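Local coordinates for cystathionine beta-lyase family protein, YNBB B.subtilis ortholog (Clostridium acetobutylicum, PDB 3HVY), which probably acts as a pyridoxal-phosphate-dependent lyase of the methionine gamma-lyase family, related to cystathionine beta-lyase and possibly involved in aluminium resistance, at residues Lys344-Ile349 with Lys375-Ala380. Numbering follows the deposited sequence.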
loop_
_atom_site.group_PDB
_atom_site.type_symbol
_atom_site.label_atom_id
_atom_site.label_comp_id
_atom_site.label_asym_id
_atom_site.label_seq_id
_atom_site.Cartn_x
_atom_site.Cartn_y
_atom_site.Cartn_z
ATOM N N LYS D 344 3.359 -16.139 -39.607
ATOM C CA LYS D 344 4.323 -15.042 -39.335
ATOM C C LYS D 344 3.816 -14.091 -38.249
ATOM O O LYS D 344 4.552 -13.699 -37.335
ATOM C CB LYS D 344 4.663 -14.293 -40.628
ATOM C CG LYS D 344 5.498 -15.095 -41.602
ATOM C CD LYS D 344 5.663 -14.320 -42.892
ATOM C CE LYS D 344 6.547 -15.024 -43.878
ATOM N NZ LYS D 344 6.583 -14.223 -45.126
ATOM N N LEU D 345 2.542 -13.733 -38.340
ATOM C CA LEU D 345 1.929 -12.883 -37.344
ATOM C C LEU D 345 2.009 -13.490 -35.948
ATOM O O LEU D 345 2.367 -12.814 -34.974
ATOM C CB LEU D 345 0.466 -12.650 -37.702
ATOM C CG LEU D 345 -0.440 -11.893 -36.723
ATOM C CD1 LEU D 345 0.103 -10.539 -36.314
ATOM C CD2 LEU D 345 -1.842 -11.747 -37.326
ATOM N N ILE D 346 1.631 -14.756 -35.858
ATOM C CA ILE D 346 1.526 -15.417 -34.569
ATOM C C ILE D 346 2.898 -15.615 -33.995
ATOM O O ILE D 346 3.139 -15.296 -32.829
ATOM C CB ILE D 346 0.759 -16.741 -34.677
ATOM C CG1 ILE D 346 -0.745 -16.421 -34.881
ATOM C CG2 ILE D 346 1.024 -17.609 -33.454
ATOM C CD1 ILE D 346 -1.537 -17.569 -35.505
ATOM N N ASP D 347 3.809 -16.069 -34.834
ATOM C CA ASP D 347 5.179 -16.267 -34.419
ATOM C C ASP D 347 5.788 -14.967 -33.894
ATOM O O ASP D 347 6.541 -14.983 -32.934
ATOM C CB ASP D 347 6.025 -16.816 -35.568
ATOM C CG ASP D 347 5.775 -18.322 -35.840
ATOM O OD1 ASP D 347 4.958 -18.953 -35.115
ATOM O OD2 ASP D 347 6.417 -18.873 -36.780
ATOM N N PHE D 348 5.465 -13.843 -34.533
ATOM C CA PHE D 348 6.051 -12.562 -34.156
ATOM C C PHE D 348 5.548 -12.134 -32.770
ATOM O O PHE D 348 6.345 -11.694 -31.901
ATOM C CB PHE D 348 5.724 -11.483 -35.194
ATOM C CG PHE D 348 6.327 -10.132 -34.864
ATOM C CD1 PHE D 348 7.604 -9.816 -35.311
ATOM C CD2 PHE D 348 5.606 -9.184 -34.136
ATOM C CE1 PHE D 348 8.180 -8.565 -35.017
ATOM C CE2 PHE D 348 6.166 -7.939 -33.828
ATOM C CZ PHE D 348 7.458 -7.638 -34.286
ATOM N N ILE D 349 4.235 -12.266 -32.581
ATOM C CA ILE D 349 3.576 -11.898 -31.315
ATOM C C ILE D 349 4.058 -12.781 -30.180
ATOM O O ILE D 349 4.432 -12.266 -29.110
ATOM C CB ILE D 349 2.049 -11.846 -31.453
ATOM C CG1 ILE D 349 1.707 -10.672 -32.414
ATOM C CG2 ILE D 349 1.377 -11.587 -30.123
ATOM C CD1 ILE D 349 0.307 -10.228 -32.405
ATOM N N LYS D 375 -10.658 -14.342 -33.801
ATOM C CA LYS D 375 -9.853 -14.553 -32.578
ATOM C C LYS D 375 -8.810 -13.412 -32.492
ATOM O O LYS D 375 -8.439 -12.844 -33.530
ATOM C CB LYS D 375 -9.173 -15.929 -32.633
ATOM N N VAL D 376 -8.402 -13.042 -31.270
ATOM C CA VAL D 376 -7.362 -12.020 -31.029
ATOM C C VAL D 376 -6.178 -12.719 -30.325
ATOM O O VAL D 376 -6.368 -13.754 -29.696
ATOM C CB VAL D 376 -7.940 -10.825 -30.238
ATOM C CG1 VAL D 376 -6.872 -9.827 -29.787
ATOM C CG2 VAL D 376 -8.989 -10.079 -31.089
ATOM N N ILE D 377 -4.956 -12.243 -30.527
ATOM C CA ILE D 377 -3.777 -12.832 -29.872
ATOM C C ILE D 377 -3.017 -11.673 -29.311
ATOM O O ILE D 377 -2.980 -10.595 -29.938
ATOM C CB ILE D 377 -2.878 -13.700 -30.832
ATOM C CG1 ILE D 377 -1.735 -14.352 -30.041
ATOM C CG2 ILE D 377 -2.255 -12.904 -31.979
ATOM C CD1 ILE D 377 -0.890 -15.333 -30.820
HETATM N N MSE D 378 -2.433 -11.868 -28.127
HETATM C CA MSE D 378 -1.762 -10.808 -27.411
HETATM C C MSE D 378 -0.504 -11.270 -26.707
HETATM O O MSE D 378 -0.467 -12.368 -26.152
HETATM C CB MSE D 378 -2.662 -10.259 -26.325
HETATM C CG MSE D 378 -4.042 -9.833 -26.797
HETATM SE SE MSE D 378 -5.103 -9.216 -25.280
HETATM C CE MSE D 378 -3.588 -8.539 -24.024
ATOM N N ALA D 379 0.495 -10.394 -26.726
ATOM C CA ALA D 379 1.696 -10.508 -25.909
ATOM C C ALA D 379 1.490 -9.439 -24.863
ATOM O O ALA D 379 1.267 -8.261 -25.220
ATOM C CB ALA D 379 2.963 -10.220 -26.749
ATOM N N ALA D 380 1.534 -9.831 -23.581
ATOM C CA ALA D 380 1.211 -8.930 -22.459
ATOM C C ALA D 380 2.028 -9.217 -21.165
ATOM O O ALA D 380 1.494 -9.217 -20.051
ATOM C CB ALA D 380 -0.346 -8.964 -22.171
#
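Ile349 and Ile377 carry most of this contact, their side chains running past one another in opposite directions. The delta methyl of Ile349 reaches back beside the strand, where its CD1 lies 3.7 Å from CG2 of Ile377. The other branch of Ile349 serves a different target: CG2, anti to its own backbone N (chi1 -66° places CG1 beside that N), rests against the peptide between Met378 and Ala379, 3.7 Å from Ala379 N. Three residues earlier on the helix, Ile346 offers its CG2 to the CD1 tip of Ile377 at 4.0 Å, the two side chains crossing at about a right angle. That tip gets there because Ile377 is fully extended, CG1 anti to the backbone N (chi1 -176°) and CD1 anti in turn. Ala379 closes the far end, its CB 3.5 Å from the carbonyl O of Ile349. The chains are closer here, as suits so small a side chain: the CA atoms of Ile349 and Ala379 stand 5.9 Å apart, against 7.5 Å for those of Ile346 and Ile377. No hydrogen bond joins the segments, and the 245 Å² buried between them comes mainly from methyl groups packed on one another and on backbone atoms. Backbone hydrogen bonds to Ala395 and Ala393 hold Ile377 and Ala379, respectively, in the sheet, while Leu345 and Ile349 also pack on Ala395 of the adjacent strand. With segment axes 8.8 Å apart and inclined by 28°, helix 342-354 covers an outermost strand of the five-stranded antiparallel sheet, a helix-on-sheet packing consistent with the small C-terminal domain of PLP-dependent fold-type I enzymes.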